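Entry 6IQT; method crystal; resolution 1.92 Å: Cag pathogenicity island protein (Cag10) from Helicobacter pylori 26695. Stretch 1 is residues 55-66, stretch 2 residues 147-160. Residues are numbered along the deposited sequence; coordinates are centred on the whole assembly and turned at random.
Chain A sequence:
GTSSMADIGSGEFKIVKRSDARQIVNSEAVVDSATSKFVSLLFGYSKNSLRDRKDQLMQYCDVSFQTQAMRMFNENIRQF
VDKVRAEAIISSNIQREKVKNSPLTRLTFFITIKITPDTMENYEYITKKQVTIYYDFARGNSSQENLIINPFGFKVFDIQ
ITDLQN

Stretch 1, residues 55-66: DQLMQYCDVSFQ
Stretch 2 (147-160) LIINPFGFKVFDIQ

Where a helix gives way to loop, carbonyl oxygens can lose helical partners, and donors from a neighbouring segment or water can replace them. Cag10 gives a compact example. The first stretch opens in a helix that began earlier in the chain, and Tyr60-Asp62 run on as loop beside the strand 154-160; stretches 55-66 and 147-160 together bury 829 Å², both sides summed.

The carbonyl of Gln59 receives two donors: Asn150 ND2 at 2.9 Å from Gln59 O, and Lys155 NZ at 2.7 Å from the same oxygen. Asn150 (chi1 t, chi2 21°) opens a type I turn ending at Gly153 (phi/psi 66/38), and its amide also serves its own stretch, with ND2 2.7 Å from Phe154 O and OD1 accepting from Phe154 N at 3.1 Å. One side chain thus ties the turn to the strand start and to Gln59. Lys155 (m, m, t, t) reaches over with an extended tip; a water 2.8 Å from Lys155 NZ donates to Cys61 O, also at 2.8 Å.

Next comes a single parallel bridge, Cys61 with Val156 (CA-CA 4.7 Å). Cys61 is extended at -117/133, and its flanking residues make both bonds: Val156 N to Tyr60 O, and Asp62 N to Val156 O, each 2.9 Å. Asp62 (chi1 t) then turns its carboxylate back on its own loop, OD2 accepting from Ser64 N at 2.8 Å and Ser64 OG at 2.6 Å, while its CB lies 3.7 Å from the centroid of the Phe157 ring, over the face.

Aromatic packing flanks this single bridge and its hydrogen bonds. Tyr60 (m, chi2 -86°) takes Asn150 CB over one face, 4.1 Å from the ring centroid, and Tyr60 CD1 lies 4.0 Å from Phe154 CD2, each ring meeting the other at its edge. Phe65 (t, chi2 67°) covers Val156 CG1, 3.8 Å from Phe65 CE2, and its CZ touches Ile159 CG2 at 3.5 Å.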

# COMPACT_ATOMS: atom_id res chain seq x y z
N ASP A 55 -14.65 7.82 -14.59
CA ASP A 55 -15.56 8.80 -13.99
C ASP A 55 -16.11 8.30 -12.65
O ASP A 55 -16.22 9.08 -11.69
CB ASP A 55 -16.73 9.09 -14.94
CG ASP A 55 -16.36 10.06 -16.06
OD1 ASP A 55 -15.39 10.84 -15.88
OD2 ASP A 55 -17.05 10.04 -17.10
N GLN A 56 -16.49 7.03 -12.58
CA GLN A 56 -17.01 6.50 -11.31
C GLN A 56 -15.92 6.46 -10.25
O GLN A 56 -16.13 6.89 -9.11
CB GLN A 56 -17.60 5.11 -11.54
CG GLN A 56 -18.98 5.16 -12.23
CD GLN A 56 -19.73 3.84 -12.11
OE1 GLN A 56 -19.50 3.07 -11.18
NE2 GLN A 56 -20.62 3.57 -13.06
N LEU A 57 -14.72 5.98 -10.62
CA LEU A 57 -13.60 5.93 -9.68
C LEU A 57 -13.31 7.31 -9.06
O LEU A 57 -13.15 7.43 -7.84
CB LEU A 57 -12.37 5.40 -10.40
CG LEU A 57 -11.06 5.39 -9.62
CD1 LEU A 57 -11.22 4.60 -8.33
CD2 LEU A 57 -9.93 4.80 -10.46
N MSE A 58 -13.24 8.34 -9.90
CA MSE A 58 -13.03 9.72 -9.48
C MSE A 58 -14.01 10.15 -8.36
O MSE A 58 -13.66 10.87 -7.42
CB MSE A 58 -13.18 10.63 -10.70
CG MSE A 58 -12.04 10.53 -11.68
SE MSE A 58 -10.33 10.80 -10.75
CE MSE A 58 -9.64 8.99 -10.86
N GLN A 59 -15.26 9.68 -8.48
CA GLN A 59 -16.32 10.01 -7.52
C GLN A 59 -16.08 9.42 -6.13
O GLN A 59 -16.63 9.93 -5.15
CB GLN A 59 -17.66 9.49 -8.04
CG GLN A 59 -18.25 10.33 -9.12
CD GLN A 59 -19.13 11.40 -8.55
OE1 GLN A 59 -20.33 11.20 -8.37
NE2 GLN A 59 -18.53 12.53 -8.21
N TYR A 60 -15.27 8.37 -6.04
CA TYR A 60 -14.94 7.75 -4.76
C TYR A 60 -13.66 8.28 -4.14
O TYR A 60 -13.24 7.76 -3.10
CB TYR A 60 -14.81 6.23 -4.93
CG TYR A 60 -16.14 5.57 -4.95
CD1 TYR A 60 -16.75 5.19 -3.76
CD2 TYR A 60 -16.82 5.35 -6.14
CE1 TYR A 60 -17.99 4.59 -3.76
CE2 TYR A 60 -18.07 4.76 -6.16
CZ TYR A 60 -18.65 4.38 -4.96
OH TYR A 60 -19.89 3.79 -4.95
N CYS A 61 -13.02 9.29 -4.74
CA CYS A 61 -11.72 9.78 -4.29
C CYS A 61 -11.83 11.23 -3.83
O CYS A 61 -12.41 12.07 -4.53
CB CYS A 61 -10.68 9.69 -5.43
SG CYS A 61 -10.35 8.03 -6.07
N ASP A 62 -11.25 11.53 -2.68
CA ASP A 62 -11.04 12.93 -2.34
C ASP A 62 -10.19 13.59 -3.43
O ASP A 62 -9.40 12.94 -4.11
CB ASP A 62 -10.34 13.07 -0.99
CG ASP A 62 -10.15 14.53 -0.59
OD1 ASP A 62 -11.15 15.18 -0.23
OD2 ASP A 62 -9.01 15.03 -0.66
N VAL A 63 -10.39 14.90 -3.61
CA VAL A 63 -9.60 15.63 -4.61
C VAL A 63 -8.11 15.38 -4.40
O VAL A 63 -7.36 15.22 -5.37
CB VAL A 63 -9.94 17.14 -4.57
CG1 VAL A 63 -9.62 17.74 -3.20
CG2 VAL A 63 -9.18 17.88 -5.68
N SER A 64 -7.66 15.29 -3.14
CA SER A 64 -6.24 15.09 -2.88
C SER A 64 -5.74 13.71 -3.27
O SER A 64 -4.53 13.50 -3.32
CB SER A 64 -5.93 15.34 -1.40
OG SER A 64 -6.54 14.39 -0.55
N PHE A 65 -6.64 12.76 -3.57
CA PHE A 65 -6.23 11.42 -3.95
C PHE A 65 -6.49 11.10 -5.43
O PHE A 65 -6.06 10.05 -5.90
CB PHE A 65 -6.97 10.39 -3.05
CG PHE A 65 -6.57 8.97 -3.29
CD1 PHE A 65 -5.29 8.53 -2.97
CD2 PHE A 65 -7.46 8.07 -3.86
CE1 PHE A 65 -4.90 7.22 -3.20
CE2 PHE A 65 -7.08 6.76 -4.10
CZ PHE A 65 -5.80 6.33 -3.76
N GLN A 66 -7.15 11.99 -6.17
CA GLN A 66 -7.61 11.64 -7.52
C GLN A 66 -6.46 11.39 -8.48
O GLN A 66 -6.55 10.52 -9.36
CB GLN A 66 -8.53 12.74 -8.05
CG GLN A 66 -9.91 12.66 -7.44
CD GLN A 66 -10.83 13.75 -7.91
OE1 GLN A 66 -10.40 14.79 -8.38
NE2 GLN A 66 -12.14 13.50 -7.78
N LEU A 147 -24.00 12.73 -8.22
CA LEU A 147 -23.66 11.70 -7.23
C LEU A 147 -24.49 10.42 -7.41
O LEU A 147 -24.75 9.72 -6.43
CB LEU A 147 -23.84 12.23 -5.79
CG LEU A 147 -22.89 13.27 -5.17
CD1 LEU A 147 -23.55 14.65 -5.07
CD2 LEU A 147 -22.38 12.82 -3.79
N ILE A 148 -24.89 10.10 -8.65
CA ILE A 148 -25.75 8.94 -8.93
C ILE A 148 -24.93 7.65 -8.84
O ILE A 148 -25.35 6.58 -9.31
CB ILE A 148 -26.43 9.09 -10.30
CG1 ILE A 148 -25.44 9.52 -11.38
CG2 ILE A 148 -27.56 10.12 -10.23
CD1 ILE A 148 -26.12 9.89 -12.71
N ILE A 149 -23.78 7.76 -8.19
CA ILE A 149 -22.71 6.77 -8.21
C ILE A 149 -22.28 6.54 -6.77
O ILE A 149 -22.15 5.40 -6.31
CB ILE A 149 -21.54 7.28 -9.08
CG1 ILE A 149 -21.99 7.45 -10.53
CG2 ILE A 149 -20.30 6.39 -8.93
CD1 ILE A 149 -22.65 6.22 -11.10
N ASN A 150 -22.07 7.63 -6.05
CA ASN A 150 -21.57 7.60 -4.67
C ASN A 150 -22.47 8.51 -3.85
O ASN A 150 -22.06 9.60 -3.43
CB ASN A 150 -20.10 8.03 -4.64
CG ASN A 150 -19.50 8.04 -3.25
OD1 ASN A 150 -19.98 7.39 -2.32
ND2 ASN A 150 -18.42 8.80 -3.10
N PRO A 151 -23.73 8.11 -3.65
CA PRO A 151 -24.74 9.02 -3.06
C PRO A 151 -24.41 9.54 -1.67
O PRO A 151 -24.89 10.62 -1.30
CB PRO A 151 -26.00 8.16 -3.00
CG PRO A 151 -25.77 7.03 -3.88
CD PRO A 151 -24.30 6.79 -3.97
N PHE A 152 -23.69 8.78 -0.86
CA PHE A 152 -23.47 9.15 0.52
C PHE A 152 -22.09 9.76 0.74
O PHE A 152 -21.70 10.00 1.89
CB PHE A 152 -23.70 7.93 1.43
CG PHE A 152 -25.12 7.39 1.37
CD1 PHE A 152 -26.20 8.25 1.24
CD2 PHE A 152 -25.36 6.03 1.39
CE1 PHE A 152 -27.51 7.76 1.17
CE2 PHE A 152 -26.66 5.54 1.30
CZ PHE A 152 -27.74 6.41 1.19
N GLY A 153 -21.36 10.04 -0.33
CA GLY A 153 -20.09 10.75 -0.22
C GLY A 153 -18.96 10.02 0.49
O GLY A 153 -18.20 10.65 1.23
N PHE A 154 -18.83 8.71 0.29
CA PHE A 154 -17.64 7.99 0.76
C PHE A 154 -16.43 8.44 -0.04
O PHE A 154 -16.44 8.33 -1.28
CB PHE A 154 -17.87 6.49 0.61
CG PHE A 154 -16.71 5.63 1.02
CD1 PHE A 154 -16.60 5.18 2.33
CD2 PHE A 154 -15.78 5.19 0.09
CE1 PHE A 154 -15.56 4.35 2.71
CE2 PHE A 154 -14.73 4.36 0.47
CZ PHE A 154 -14.62 3.95 1.78
N LYS A 155 -15.38 8.94 0.63
CA LYS A 155 -14.20 9.45 -0.07
C LYS A 155 -12.92 8.81 0.44
O LYS A 155 -12.63 8.86 1.63
CB LYS A 155 -14.10 10.97 0.08
CG LYS A 155 -15.31 11.73 -0.46
CD LYS A 155 -15.42 11.59 -1.96
CE LYS A 155 -16.61 12.44 -2.46
NZ LYS A 155 -16.84 12.36 -3.94
N VAL A 156 -12.11 8.28 -0.49
CA VAL A 156 -10.81 7.70 -0.18
C VAL A 156 -9.76 8.80 -0.20
O VAL A 156 -9.69 9.59 -1.14
CB VAL A 156 -10.45 6.58 -1.18
CG1 VAL A 156 -9.04 6.04 -0.91
CG2 VAL A 156 -11.50 5.45 -1.11
N PHE A 157 -8.91 8.83 0.84
CA PHE A 157 -7.86 9.84 0.93
C PHE A 157 -6.48 9.28 0.69
O PHE A 157 -5.57 10.06 0.36
CB PHE A 157 -7.87 10.51 2.31
CG PHE A 157 -8.96 11.52 2.47
CD1 PHE A 157 -10.30 11.11 2.55
CD2 PHE A 157 -8.67 12.87 2.55
CE1 PHE A 157 -11.32 12.05 2.70
CE2 PHE A 157 -9.69 13.81 2.71
CZ PHE A 157 -11.02 13.40 2.79
N ASP A 158 -6.29 7.98 0.83
CA ASP A 158 -4.98 7.38 0.66
C ASP A 158 -5.14 5.88 0.55
O ASP A 158 -6.16 5.31 0.96
CB ASP A 158 -4.06 7.72 1.84
CG ASP A 158 -2.61 7.93 1.41
OD1 ASP A 158 -2.21 7.42 0.33
OD2 ASP A 158 -1.88 8.63 2.14
N ILE A 159 -4.10 5.23 0.01
CA ILE A 159 -4.08 3.78 -0.12
C ILE A 159 -2.64 3.32 0.02
O ILE A 159 -1.70 4.04 -0.33
CB ILE A 159 -4.70 3.31 -1.46
CG1 ILE A 159 -4.98 1.81 -1.45
CG2 ILE A 159 -3.80 3.66 -2.65
CD1 ILE A 159 -5.73 1.33 -2.70
N GLN A 160 -2.46 2.12 0.56
CA GLN A 160 -1.15 1.48 0.65
C GLN A 160 -1.36 0.02 0.28
O GLN A 160 -2.37 -0.57 0.66
CB GLN A 160 -0.53 1.61 2.05
CG GLN A 160 -0.17 3.05 2.46
CD GLN A 160 0.84 3.72 1.50
OE1 GLN A 160 1.80 3.09 1.04
NE2 GLN A 160 0.61 5.00 1.21
O HOH W 1 -14.62 13.77 -5.00